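Arginine kinase (Anthopleura japonica, PDB 4RF6) catalyses the reversible transfer of the terminal phosphate of ATP to L-arginine, yielding phosphoarginine and ADP, as a monomeric double-domain phosphagen kinase. Local coordinates at residues 371-376 and 388-393; 380-385 and 418-423; 384-389 and 424-429; 402-407 and 430-435; 407-412 and 435-440. One frame throughout, in Å; residues are numbered along the deposited sequence. Where two conformers were deposited one is given.

Contact 1. Residues 371-376 and 388-393; sequences SVFPEV and KYLTPE
Phe373 lays its ring against the turn Leu390-Thr391-Pro392 and contributes nearly half of the buried surface. Its CB points toward the opposite segment and CG stands anti to the backbone N (chi1 -171°); the CD1-CE1-CZ side of the ring does the touching. Pro392 comes over one face: CG lies 3.9 Å from the centroid of the Phe373 ring and 17° off the ring normal, a CH-pi contact displaced somewhat toward the rim. The opposite face is met by the next residue in the chain, with Pro374 CD 3.4 Å above the plane of the Phe373 ring, so the aromatic group is held between two prolines. In the plane of the ring, Leu390 O approaches the edge, 3.3 Å from Phe373 CZ.

The turn that receives the ring joins two short helices, 385-389 and 392-398, in the small helical N-terminal domain of the second arginine kinase repeat. Leu390 leaves helical geometry as the centre of an inverse gamma turn, closed by a weak bond from Thr391 N to Tyr389 O. Thr391 then serves as N-cap of the following helix: its OG1 accepts from Leu394 N and donates to Glu393 OE2 at 2.9 Å, meeting that oxygen from above the carboxylate plane. Leu390 also offers its side chain, with CD2 4.1 Å from Phe373 CE1 and 4.4 Å from Pro374 CD. Behind this apolar patch lies helix 409-418, whose Ile413 touches both Pro374 and Leu390, while Tyr410 and Val417 pack on Pro374.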
# COMPACT_ATOMS: atom_id res chain seq x y z
N SER A 371 3.05 27.12 10.58
CA SER A 371 2.81 28.55 10.37
C SER A 371 3.98 29.40 10.85
O SER A 371 4.03 30.60 10.61
CB SER A 371 1.55 28.99 11.10
OG SER A 371 1.71 28.85 12.50
N VAL A 372 4.92 28.75 11.54
CA VAL A 372 6.02 29.43 12.21
C VAL A 372 7.38 28.93 11.72
O VAL A 372 7.51 27.76 11.37
CB VAL A 372 5.87 29.24 13.74
CG1 VAL A 372 7.21 29.23 14.45
CG2 VAL A 372 4.95 30.32 14.32
N PHE A 373 8.37 29.82 11.66
CA PHE A 373 9.74 29.45 11.29
C PHE A 373 10.22 28.27 12.13
O PHE A 373 10.07 28.27 13.36
CB PHE A 373 10.68 30.64 11.47
CG PHE A 373 12.06 30.41 10.91
CD1 PHE A 373 12.33 30.70 9.58
CD2 PHE A 373 13.07 29.90 11.71
CE1 PHE A 373 13.59 30.49 9.06
CE2 PHE A 373 14.33 29.69 11.20
CZ PHE A 373 14.60 29.98 9.87
N PRO A 374 10.80 27.26 11.48
CA PRO A 374 11.26 26.06 12.18
C PRO A 374 12.36 26.40 13.18
O PRO A 374 13.52 26.55 12.79
CB PRO A 374 11.83 25.18 11.05
CG PRO A 374 11.27 25.76 9.78
CD PRO A 374 11.12 27.22 10.04
N GLU A 375 12.00 26.51 14.46
CA GLU A 375 12.93 26.92 15.51
C GLU A 375 14.19 26.05 15.59
O GLU A 375 15.26 26.54 15.94
CB GLU A 375 12.23 26.95 16.87
CG GLU A 375 12.82 27.94 17.87
CD GLU A 375 12.47 29.38 17.54
OE1 GLU A 375 11.51 29.60 16.78
OE2 GLU A 375 13.16 30.29 18.05
N VAL A 376 14.05 24.77 15.25
CA VAL A 376 15.17 23.83 15.30
C VAL A 376 16.33 24.24 14.40
O VAL A 376 17.48 23.83 14.61
CB VAL A 376 14.74 22.38 14.95
CG1 VAL A 376 13.58 21.93 15.82
CG2 VAL A 376 14.36 22.27 13.48
N LYS A 388 21.34 27.05 6.04
CA LYS A 388 22.22 28.06 5.46
C LYS A 388 21.44 29.12 4.68
O LYS A 388 21.76 30.30 4.74
CB LYS A 388 23.26 27.41 4.56
CG LYS A 388 24.29 28.39 3.98
CD LYS A 388 25.37 27.66 3.20
CE LYS A 388 26.43 28.62 2.71
NZ LYS A 388 27.42 27.96 1.82
N TYR A 389 20.39 28.69 3.98
CA TYR A 389 19.71 29.57 3.03
C TYR A 389 18.28 29.99 3.41
O TYR A 389 17.79 31.02 2.93
CB TYR A 389 19.75 28.96 1.62
CG TYR A 389 21.14 28.91 1.06
CD1 TYR A 389 21.88 30.07 0.87
CD2 TYR A 389 21.73 27.70 0.72
CE1 TYR A 389 23.15 30.04 0.36
CE2 TYR A 389 23.01 27.65 0.20
CZ TYR A 389 23.72 28.82 0.03
OH TYR A 389 24.99 28.78 -0.48
N LEU A 390 17.63 29.22 4.27
CA LEU A 390 16.27 29.56 4.68
C LEU A 390 16.25 30.61 5.79
O LEU A 390 16.21 30.27 6.97
CB LEU A 390 15.48 28.32 5.12
CG LEU A 390 13.98 28.58 5.33
CD1 LEU A 390 13.27 28.70 4.00
CD2 LEU A 390 13.32 27.52 6.19
N THR A 391 16.29 31.88 5.40
CA THR A 391 16.13 32.97 6.36
C THR A 391 14.65 33.08 6.73
O THR A 391 13.79 32.61 5.99
CB THR A 391 16.59 34.29 5.75
OG1 THR A 391 15.57 34.81 4.89
CG2 THR A 391 17.86 34.09 4.94
N PRO A 392 14.35 33.67 7.90
CA PRO A 392 12.95 33.88 8.28
C PRO A 392 12.18 34.79 7.32
O PRO A 392 10.98 34.57 7.11
CB PRO A 392 13.06 34.53 9.66
CG PRO A 392 14.34 33.98 10.22
CD PRO A 392 15.27 33.90 9.03
N GLU A 393 12.84 35.80 6.74
CA GLU A 393 12.20 36.66 5.76
C GLU A 393 11.82 35.87 4.52
O GLU A 393 10.71 36.00 3.99
CB GLU A 393 13.12 37.82 5.35
CG GLU A 393 13.73 38.59 6.50
CD GLU A 393 14.96 37.90 7.08
OE1 GLU A 393 15.14 37.95 8.31
OE2 GLU A 393 15.73 37.32 6.30

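Contact 2. Residues 380-385 and 418-423; sequences PEVKSL and ENLDSS
Between Val382-Leu385 and Leu420-Ser423 the two segments run in roughly the same direction, 40° apart, converging until Ser384 and Ser423 bring their CA atoms within 4.7 Å. At the close end Leu385 N donates to Ser423 O over 2.9 Å with an N-H...O angle of 157°. The same carbonyl oxygen receives a CA-H...O contact from Ser384 CA at 3.3 Å. Ser384 also turns its CB toward the other segment, placing it 3.3 Å from Ser422 O. The Ser384 backbone N, by contrast, is buried here with no partner in the model.

This pairing ties the approach to helix 385-389 to the type I beta turn Asn419-Ser422 and the residue just after it, which follow helix 409-418 in the small helical domain. From within the turn, Asn419 OD1 (hydrogen bond) and Asp421 OD1 (salt bridge) both engage Arg552 NH1, linking it to the start of helix 552-557 in the catalytic domain. At the wider end the contact becomes apolar. Val382 and Leu420 cross at about a right angle, Val382 CG2 meeting Leu420 CD2 at 4.0 Å. The other branch of the valine, CG1, lies anti to its backbone N (chi1 170°) and rests 3.7 Å from Leu420 O.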
# COMPACT_ATOMS: atom_id res chain seq x y z
N PRO A 380 22.95 26.54 16.18
CA PRO A 380 24.26 26.75 15.56
C PRO A 380 24.86 25.52 14.87
O PRO A 380 25.25 25.64 13.71
CB PRO A 380 25.12 27.19 16.73
CG PRO A 380 24.18 27.95 17.59
CD PRO A 380 22.87 27.19 17.50
N GLU A 381 24.93 24.38 15.55
CA GLU A 381 25.63 23.22 14.98
C GLU A 381 24.87 22.44 13.90
O GLU A 381 25.30 21.36 13.49
CB GLU A 381 26.11 22.27 16.08
CG GLU A 381 27.49 22.62 16.62
CD GLU A 381 28.18 21.43 17.27
OE1 GLU A 381 28.07 21.29 18.51
OE2 GLU A 381 28.81 20.64 16.54
N VAL A 382 23.74 22.98 13.45
CA VAL A 382 23.05 22.44 12.28
C VAL A 382 23.65 23.06 11.02
O VAL A 382 23.68 24.28 10.87
CB VAL A 382 21.54 22.72 12.33
CG1 VAL A 382 20.89 22.37 11.00
CG2 VAL A 382 20.89 21.94 13.47
N LYS A 383 24.14 22.22 10.11
CA LYS A 383 24.91 22.70 8.96
C LYS A 383 24.32 22.31 7.60
O LYS A 383 25.03 22.31 6.59
CB LYS A 383 26.36 22.23 9.06
CG LYS A 383 27.06 22.74 10.30
CD LYS A 383 27.12 24.26 10.29
CE LYS A 383 27.43 24.82 11.67
NZ LYS A 383 28.72 24.31 12.21
N SER A 384 23.03 21.99 7.58
CA SER A 384 22.35 21.70 6.32
C SER A 384 22.28 22.95 5.44
O SER A 384 22.34 24.08 5.94
CB SER A 384 20.94 21.19 6.58
OG SER A 384 20.14 22.19 7.18
N LEU A 385 22.18 22.75 4.12
CA LEU A 385 22.02 23.88 3.20
C LEU A 385 20.67 24.56 3.45
O LEU A 385 20.50 25.75 3.15
CB LEU A 385 22.10 23.40 1.75
CG LEU A 385 23.40 22.72 1.31
CD1 LEU A 385 23.29 22.18 -0.09
CD2 LEU A 385 24.56 23.69 1.40
N GLU A 418 12.92 17.61 9.96
CA GLU A 418 12.83 16.40 10.78
C GLU A 418 14.18 15.72 10.98
O GLU A 418 14.44 15.11 12.02
CB GLU A 418 11.83 15.40 10.17
CG GLU A 418 10.38 15.84 10.24
CD GLU A 418 9.87 16.00 11.67
OE1 GLU A 418 10.37 15.31 12.57
OE2 GLU A 418 8.95 16.83 11.87
N ASN A 419 15.05 15.83 9.98
CA ASN A 419 16.39 15.26 10.07
C ASN A 419 17.46 16.35 10.08
O ASN A 419 18.03 16.69 9.04
CB ASN A 419 16.63 14.28 8.92
CG ASN A 419 15.63 13.13 8.90
OD1 ASN A 419 15.80 12.13 9.60
ND2 ASN A 419 14.57 13.28 8.11
N LEU A 420 17.73 16.89 11.27
CA LEU A 420 18.65 18.01 11.46
C LEU A 420 20.04 17.75 10.87
O LEU A 420 20.76 18.69 10.51
CB LEU A 420 18.79 18.33 12.95
CG LEU A 420 17.50 18.66 13.71
CD1 LEU A 420 17.47 17.98 15.08
CD2 LEU A 420 17.37 20.16 13.88
N ASP A 421 20.40 16.48 10.77
CA ASP A 421 21.72 16.08 10.29
C ASP A 421 21.75 15.85 8.78
O ASP A 421 22.68 15.21 8.26
CB ASP A 421 22.17 14.81 11.00
CG ASP A 421 21.45 13.57 10.49
OD1 ASP A 421 20.20 13.56 10.48
OD2 ASP A 421 22.14 12.61 10.08
N SER A 422 20.74 16.33 8.07
CA SER A 422 20.72 16.22 6.61
C SER A 422 21.80 17.13 6.04
O SER A 422 22.18 18.12 6.66
CB SER A 422 19.36 16.62 6.04
OG SER A 422 18.29 16.26 6.91
N SER A 423 22.29 16.80 4.84
CA SER A 423 23.24 17.65 4.15
C SER A 423 22.51 18.77 3.42
O SER A 423 22.84 19.95 3.57
CB SER A 423 24.06 16.83 3.15
OG SER A 423 24.96 15.96 3.80

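Contact 3. Residues 384-389 and 424-429; sequences SLLRKY and CGVYAG
Leu386 and Cys424 meet where the first turn of helix 385-389 receives a loop of the small helical domain. Ser423-Tyr427 of this loop correspond by sequence to Gly71-Tyr75 of the first repeat, which probably bind the substrate. Leu386 N donates to Cys424 O at 3.1 Å; the hydrogen bends away from the line (N-H...O 140°), although the donor lies nearly along the C=O axis. The cysteine carbonyl thus reaches a backbone N-H at the start of the helix. Beside it, Ser384 acts as N-cap, its OG accepting from Arg387 N at 3.2 Å and nearly straight (163°).

Packing is closest on the buried side. Gly425, at a positive phi of 95°, brings bare backbone to Leu386, whose CB lies 3.5 Å from Cys424 O. Leu386 and Val426 cross at about a right angle, and both touch the helices behind, Leu386 on Ile413 and Val417 of helix 409-418 and Val426 on Phe441 and Ile444 of helix 438-448. The outer side is looser: Leu385 CD1 and Cys424 SG, on two partly exposed residues, come only to 4.5 Å, and the sulfur position is doubtful because the cysteine has two conformers. Deeper in, the two leucine branches part, Leu386 CD2 lying 4.0 Å from Gly425 O and Leu386 CD1 4.0 Å from Val426 CG2.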
# COMPACT_ATOMS: atom_id res chain seq x y z
N SER A 384 23.03 21.99 7.58
CA SER A 384 22.35 21.70 6.32
C SER A 384 22.28 22.95 5.44
O SER A 384 22.34 24.08 5.94
CB SER A 384 20.94 21.19 6.58
OG SER A 384 20.14 22.19 7.18
N LEU A 385 22.18 22.75 4.12
CA LEU A 385 22.02 23.88 3.20
C LEU A 385 20.67 24.56 3.45
O LEU A 385 20.50 25.75 3.15
CB LEU A 385 22.10 23.40 1.75
CG LEU A 385 23.40 22.72 1.31
CD1 LEU A 385 23.29 22.18 -0.09
CD2 LEU A 385 24.56 23.69 1.40
N LEU A 386 19.73 23.80 3.98
CA LEU A 386 18.43 24.33 4.38
C LEU A 386 18.60 25.46 5.38
O LEU A 386 18.08 26.57 5.18
CB LEU A 386 17.56 23.23 4.99
CG LEU A 386 16.24 23.68 5.61
CD1 LEU A 386 15.38 24.39 4.57
CD2 LEU A 386 15.48 22.51 6.24
N ARG A 387 19.35 25.19 6.44
CA ARG A 387 19.60 26.18 7.48
C ARG A 387 20.38 27.36 6.90
O ARG A 387 20.11 28.52 7.23
CB ARG A 387 20.39 25.53 8.62
CG ARG A 387 20.43 26.32 9.92
CD ARG A 387 21.46 27.43 9.91
NE ARG A 387 21.70 27.99 11.23
CZ ARG A 387 22.73 27.65 12.00
NH1 ARG A 387 23.61 26.75 11.58
NH2 ARG A 387 22.88 28.21 13.19
N LYS A 388 21.34 27.05 6.04
CA LYS A 388 22.22 28.06 5.46
C LYS A 388 21.44 29.12 4.68
O LYS A 388 21.76 30.30 4.74
CB LYS A 388 23.26 27.41 4.56
CG LYS A 388 24.29 28.39 3.98
CD LYS A 388 25.37 27.66 3.20
CE LYS A 388 26.43 28.62 2.71
NZ LYS A 388 27.42 27.96 1.82
N TYR A 389 20.39 28.69 3.98
CA TYR A 389 19.71 29.57 3.03
C TYR A 389 18.28 29.99 3.41
O TYR A 389 17.79 31.02 2.93
CB TYR A 389 19.75 28.96 1.62
CG TYR A 389 21.14 28.91 1.06
CD1 TYR A 389 21.88 30.07 0.87
CD2 TYR A 389 21.73 27.70 0.72
CE1 TYR A 389 23.15 30.04 0.36
CE2 TYR A 389 23.01 27.65 0.20
CZ TYR A 389 23.72 28.82 0.03
OH TYR A 389 24.99 28.78 -0.48
N CYS A 424 21.53 18.38 2.62
CA CYS A 424 20.73 19.34 1.87
C CYS A 424 19.48 19.69 2.67
O CYS A 424 19.38 20.79 3.22
CB CYS A 424 20.34 18.75 0.51
SG CYS A 424 21.72 17.99 -0.39
N GLY A 425 18.54 18.75 2.73
CA GLY A 425 17.35 18.94 3.54
C GLY A 425 16.17 19.47 2.76
O GLY A 425 15.14 19.81 3.35
N VAL A 426 16.32 19.57 1.44
CA VAL A 426 15.24 20.07 0.60
C VAL A 426 14.92 19.13 -0.56
O VAL A 426 15.80 18.72 -1.31
CB VAL A 426 15.54 21.48 0.07
CG1 VAL A 426 14.32 22.06 -0.61
CG2 VAL A 426 15.95 22.38 1.21
N TYR A 427 13.64 18.79 -0.68
CA TYR A 427 13.18 17.95 -1.77
C TYR A 427 12.12 18.73 -2.53
O TYR A 427 11.38 19.50 -1.93
CB TYR A 427 12.59 16.65 -1.22
CG TYR A 427 13.62 15.71 -0.63
CD1 TYR A 427 14.07 15.87 0.68
CD2 TYR A 427 14.12 14.67 -1.38
CE1 TYR A 427 15.02 14.99 1.22
CE2 TYR A 427 15.05 13.79 -0.85
CZ TYR A 427 15.50 13.96 0.44
OH TYR A 427 16.43 13.07 0.94
N ALA A 428 12.05 18.55 -3.84
CA ALA A 428 10.98 19.17 -4.63
C ALA A 428 9.83 18.18 -4.81
O ALA A 428 10.06 17.03 -5.19
CB ALA A 428 11.52 19.61 -6.00
N GLY A 429 8.60 18.62 -4.55
CA GLY A 429 7.44 17.76 -4.71
C GLY A 429 6.98 17.72 -6.16
O GLY A 429 6.29 16.78 -6.59

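Contact 4. Residues 402-407 and 430-435; sequences KTAKGI and DEECYT
Thr403 and Asp430 reach toward each other tip to tip, Thr403 OG1 donating to the syn lone pair of Asp430 OD2 at 2.7 Å. The hydroxyl is gripped from its own segment as well: Thr403 OG1 accepts weakly from Lys405 N within the type I beta turn Thr403-Gly406 and, at 3.0 Å, from Ile407 N just after it. The other carboxylate oxygen, Asp430 OD1, takes Cys433 N at 3.0 Å in a capping bond, so this one aspartate joins the turn to the entry of the helix that includes Cys433. Ile407 and Asp430 slide past each other in opposite directions, which leaves Ile407 CG1 3.4 Å from Asp430 OD2.

Glu432, its CG anti to the backbone N (chi1 -171°) and its chain extended beyond CG, also packs on Thr403. Ala404 N points at Glu432 OE1 almost perfectly straight (2.9 Å, 176°), yet from above the carboxylate plane, 41° out of it. A water bridges the two acids, donating to both Asp430 OD2 and Glu432 OE1. Lys405 crosses the aspartate obliquely and binds this water weakly; its NZ stays 4.7 Å from Asp430 OD2, near enough that its charge may help stabilise the two water-bridged carboxylates.

Inward, Ile407 CG2 and Cys433 SG touch at 3.5 Å, and both residues pack on Cys412 of helix 409-418. The next residue, Tyr434, meets the rings of Phe441, from helix 438-448, and His624, next to the short strand 625-626.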
# COMPACT_ATOMS: atom_id res chain seq x y z
N LYS A 402 1.66 27.94 -2.78
CA LYS A 402 1.56 26.52 -3.06
C LYS A 402 1.53 26.27 -4.56
O LYS A 402 1.02 27.10 -5.32
CB LYS A 402 0.31 25.92 -2.41
CG LYS A 402 0.37 25.83 -0.90
CD LYS A 402 -0.86 25.14 -0.35
CE LYS A 402 -0.58 24.46 0.98
NZ LYS A 402 -1.78 23.74 1.50
N THR A 403 2.10 25.14 -4.98
CA THR A 403 2.11 24.75 -6.38
C THR A 403 0.72 24.28 -6.79
O THR A 403 -0.13 24.04 -5.94
CB THR A 403 3.11 23.60 -6.65
OG1 THR A 403 2.57 22.36 -6.19
CG2 THR A 403 4.44 23.88 -5.96
N ALA A 404 0.50 24.15 -8.10
CA ALA A 404 -0.78 23.66 -8.61
C ALA A 404 -1.11 22.26 -8.07
O ALA A 404 -2.29 21.90 -7.96
CB ALA A 404 -0.76 23.64 -10.13
N LYS A 405 -0.08 21.48 -7.76
CA LYS A 405 -0.27 20.13 -7.22
C LYS A 405 -0.38 20.11 -5.70
O LYS A 405 -0.47 19.04 -5.09
CB LYS A 405 0.83 19.19 -7.71
CG LYS A 405 0.83 18.99 -9.22
CD LYS A 405 2.00 18.15 -9.70
CE LYS A 405 1.99 17.97 -11.22
NZ LYS A 405 2.25 19.25 -11.94
N GLY A 406 -0.37 21.29 -5.08
CA GLY A 406 -0.59 21.42 -3.65
C GLY A 406 0.64 21.37 -2.77
O GLY A 406 0.54 21.21 -1.54
N ILE A 407 1.82 21.51 -3.37
CA ILE A 407 3.07 21.42 -2.62
C ILE A 407 3.42 22.76 -1.95
O ILE A 407 3.48 23.79 -2.61
CB ILE A 407 4.25 20.97 -3.51
CG1 ILE A 407 3.85 19.77 -4.37
CG2 ILE A 407 5.47 20.62 -2.65
CD1 ILE A 407 3.46 18.53 -3.56
N ASP A 430 7.35 18.74 -6.92
CA ASP A 430 7.02 18.81 -8.34
C ASP A 430 7.92 19.81 -9.06
O ASP A 430 8.68 20.53 -8.41
CB ASP A 430 5.52 19.12 -8.56
CG ASP A 430 5.08 20.46 -7.96
OD1 ASP A 430 5.91 21.37 -7.76
OD2 ASP A 430 3.87 20.62 -7.71
N GLU A 431 7.82 19.87 -10.39
CA GLU A 431 8.62 20.80 -11.19
C GLU A 431 8.43 22.25 -10.74
O GLU A 431 9.39 23.03 -10.70
CB GLU A 431 8.26 20.67 -12.67
CG GLU A 431 8.78 21.84 -13.55
CD GLU A 431 8.71 21.52 -15.03
OE1 GLU A 431 9.02 22.41 -15.85
OE2 GLU A 431 8.37 20.36 -15.37
N GLU A 432 7.20 22.60 -10.39
CA GLU A 432 6.87 23.99 -10.06
C GLU A 432 7.63 24.50 -8.84
O GLU A 432 7.94 25.69 -8.74
CB GLU A 432 5.36 24.14 -9.84
CG GLU A 432 4.91 25.60 -9.71
CD GLU A 432 3.40 25.76 -9.63
OE1 GLU A 432 2.69 24.77 -9.92
OE2 GLU A 432 2.95 26.87 -9.29
N CYS A 433 7.95 23.59 -7.92
CA CYS A 433 8.73 23.93 -6.74
C CYS A 433 10.04 24.66 -7.06
O CYS A 433 10.44 25.58 -6.35
CB CYS A 433 9.06 22.66 -5.94
SG CYS A 433 7.65 21.96 -5.05
N TYR A 434 10.71 24.23 -8.13
CA TYR A 434 12.00 24.82 -8.50
C TYR A 434 11.84 26.26 -8.98
O TYR A 434 12.80 27.02 -8.97
CB TYR A 434 12.70 23.98 -9.58
CG TYR A 434 13.35 22.73 -9.06
CD1 TYR A 434 14.56 22.80 -8.36
CD2 TYR A 434 12.77 21.49 -9.25
CE1 TYR A 434 15.17 21.65 -7.87
CE2 TYR A 434 13.38 20.33 -8.77
CZ TYR A 434 14.57 20.42 -8.08
OH TYR A 434 15.17 19.28 -7.60
N THR A 435 10.63 26.61 -9.40
CA THR A 435 10.35 27.98 -9.83
C THR A 435 9.66 28.78 -8.73
O THR A 435 10.05 29.91 -8.42
CB THR A 435 9.50 28.03 -11.09
OG1 THR A 435 10.21 27.43 -12.18
CG2 THR A 435 9.18 29.47 -11.46
O HOH W 1 0.37 27.37 -8.70
O HOH W 2 4.94 21.06 -11.42
O HOH W 3 2.59 21.94 -9.99

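Contact 5. Residues 407-412 and 435-440; sequences ISLYDC and TLFAPL
Phe437 occupies the single-residue break between helices 433-436 and 438-448, leaving the first and standing at the N-cap position of the second, and drives its ring against the first turn of helix 409-418 around Leu409. This is a three-helix junction in the core of the small helical domain. The ring tip, Phe437 CZ, comes within 3.3 Å of Leu409 N. Over one face, where Leu409 CA also lies, Leu409 CB makes a CH-pi contact, 4.3 Å from the centroid of the Phe437 ring, while Leu436 CG covers the opposite face. Ile407 O sits at the edge, in the ring plane. Cys412 SG approaches obliquely, 5.0 Å from the Phe437 centroid and 55° off the normal, a sulfur-aromatic contact.

The start of helix 409-418 is fixed by a capping box: Asp411 N donates to Ser408 OG at 3.0 Å, and Ser408 N returns a nearly straight bond of 2.9 Å to Asp411 OD2. The aspartate carries two salt bridges besides, with Arg370 and with Arg125 of the first repeat, so the capped turn also joins the tandem halves. One turn past the aromatic, Leu440 crosses Leu409 at about a right angle. Leu409 CD1 lies 4.0 Å from both Phe437 CD1 and Leu440 CD2.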
# COMPACT_ATOMS: atom_id res chain seq x y z
N ILE A 407 1.82 21.51 -3.37
CA ILE A 407 3.07 21.42 -2.62
C ILE A 407 3.42 22.76 -1.95
O ILE A 407 3.48 23.79 -2.61
CB ILE A 407 4.25 20.97 -3.51
CG1 ILE A 407 3.85 19.77 -4.37
CG2 ILE A 407 5.47 20.62 -2.65
CD1 ILE A 407 3.46 18.53 -3.56
N SER A 408 3.67 22.73 -0.64
CA SER A 408 4.08 23.94 0.07
C SER A 408 5.59 23.98 0.26
O SER A 408 6.29 23.00 0.01
CB SER A 408 3.40 24.04 1.43
OG SER A 408 3.94 23.09 2.33
N LEU A 409 6.10 25.13 0.70
CA LEU A 409 7.50 25.25 1.06
C LEU A 409 7.83 24.26 2.17
O LEU A 409 8.88 23.61 2.16
CB LEU A 409 7.83 26.66 1.54
CG LEU A 409 9.27 26.86 2.01
CD1 LEU A 409 10.21 26.81 0.82
CD2 LEU A 409 9.44 28.16 2.78
N TYR A 410 6.93 24.15 3.15
CA TYR A 410 7.19 23.29 4.29
C TYR A 410 7.24 21.82 3.87
O TYR A 410 8.02 21.05 4.43
CB TYR A 410 6.17 23.50 5.41
CG TYR A 410 6.81 23.45 6.79
CD1 TYR A 410 7.44 22.30 7.24
CD2 TYR A 410 6.79 24.56 7.62
CE1 TYR A 410 8.04 22.25 8.49
CE2 TYR A 410 7.38 24.52 8.88
CZ TYR A 410 8.00 23.37 9.30
OH TYR A 410 8.59 23.33 10.55
N ASP A 411 6.41 21.45 2.89
CA ASP A 411 6.52 20.12 2.29
C ASP A 411 7.96 19.89 1.81
O ASP A 411 8.55 18.84 2.07
CB ASP A 411 5.56 19.97 1.09
CG ASP A 411 4.11 19.86 1.51
OD1 ASP A 411 3.87 19.39 2.65
OD2 ASP A 411 3.23 20.22 0.71
N CYS A 412 8.51 20.88 1.12
CA CYS A 412 9.84 20.75 0.52
C CYS A 412 10.96 20.65 1.55
O CYS A 412 11.93 19.93 1.34
CB CYS A 412 10.12 21.92 -0.42
SG CYS A 412 9.10 21.90 -1.91
N THR A 435 10.63 26.61 -9.40
CA THR A 435 10.35 27.98 -9.83
C THR A 435 9.66 28.78 -8.73
O THR A 435 10.05 29.91 -8.42
CB THR A 435 9.50 28.03 -11.09
OG1 THR A 435 10.21 27.43 -12.18
CG2 THR A 435 9.18 29.47 -11.46
N LEU A 436 8.62 28.20 -8.14
CA LEU A 436 7.85 28.90 -7.12
C LEU A 436 8.67 29.14 -5.86
O LEU A 436 8.54 30.19 -5.24
CB LEU A 436 6.57 28.13 -6.79
CG LEU A 436 5.61 28.77 -5.78
CD1 LEU A 436 5.33 30.21 -6.17
CD2 LEU A 436 4.31 27.99 -5.69
N PHE A 437 9.52 28.19 -5.50
CA PHE A 437 10.37 28.36 -4.33
C PHE A 437 11.83 28.57 -4.74
O PHE A 437 12.75 28.26 -3.98
CB PHE A 437 10.21 27.18 -3.37
CG PHE A 437 8.77 26.87 -3.03
CD1 PHE A 437 7.97 27.80 -2.39
CD2 PHE A 437 8.22 25.63 -3.37
CE1 PHE A 437 6.64 27.52 -2.09
CE2 PHE A 437 6.90 25.34 -3.07
CZ PHE A 437 6.10 26.28 -2.43
N ALA A 438 12.03 29.12 -5.93
CA ALA A 438 13.37 29.43 -6.44
C ALA A 438 14.30 30.19 -5.48
O ALA A 438 15.49 29.87 -5.42
CB ALA A 438 13.29 30.16 -7.80
N PRO A 439 13.78 31.21 -4.76
CA PRO A 439 14.68 31.91 -3.83
C PRO A 439 15.39 30.96 -2.86
O PRO A 439 16.49 31.28 -2.40
CB PRO A 439 13.74 32.85 -3.07
CG PRO A 439 12.71 33.19 -4.08
CD PRO A 439 12.48 31.91 -4.85
N LEU A 440 14.79 29.80 -2.58
CA LEU A 440 15.46 28.78 -1.78
C LEU A 440 16.21 27.76 -2.64
O LEU A 440 17.39 27.48 -2.40
CB LEU A 440 14.48 28.05 -0.86
CG LEU A 440 15.17 26.96 -0.03
CD1 LEU A 440 16.21 27.61 0.87
CD2 LEU A 440 14.20 26.12 0.80

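All five contacts lie in the small helical domain of the second repeat. Contacts 3 and 5 are buried, whereas contacts 1, 2 and 4 run from the interior to more exposed edges. Contacts 2 and 3 share Ser384 and Leu385 and fasten consecutive parts of one loop to the start of helix 385-389, chiefly through backbone bonds; contact 1 packs on the turn that follows that helix, with aromatic and proline groups. Contacts 4 and 5 share Ile407 and meet at Cys433 SG and Cys412 SG, 3.5 Å apart: hydrated carboxylates prevail in contact 4, an aromatic wedge in contact 5. Tyr427 N, probably hydrogen-bonded to Cys412 O, connects contacts 3 and 5.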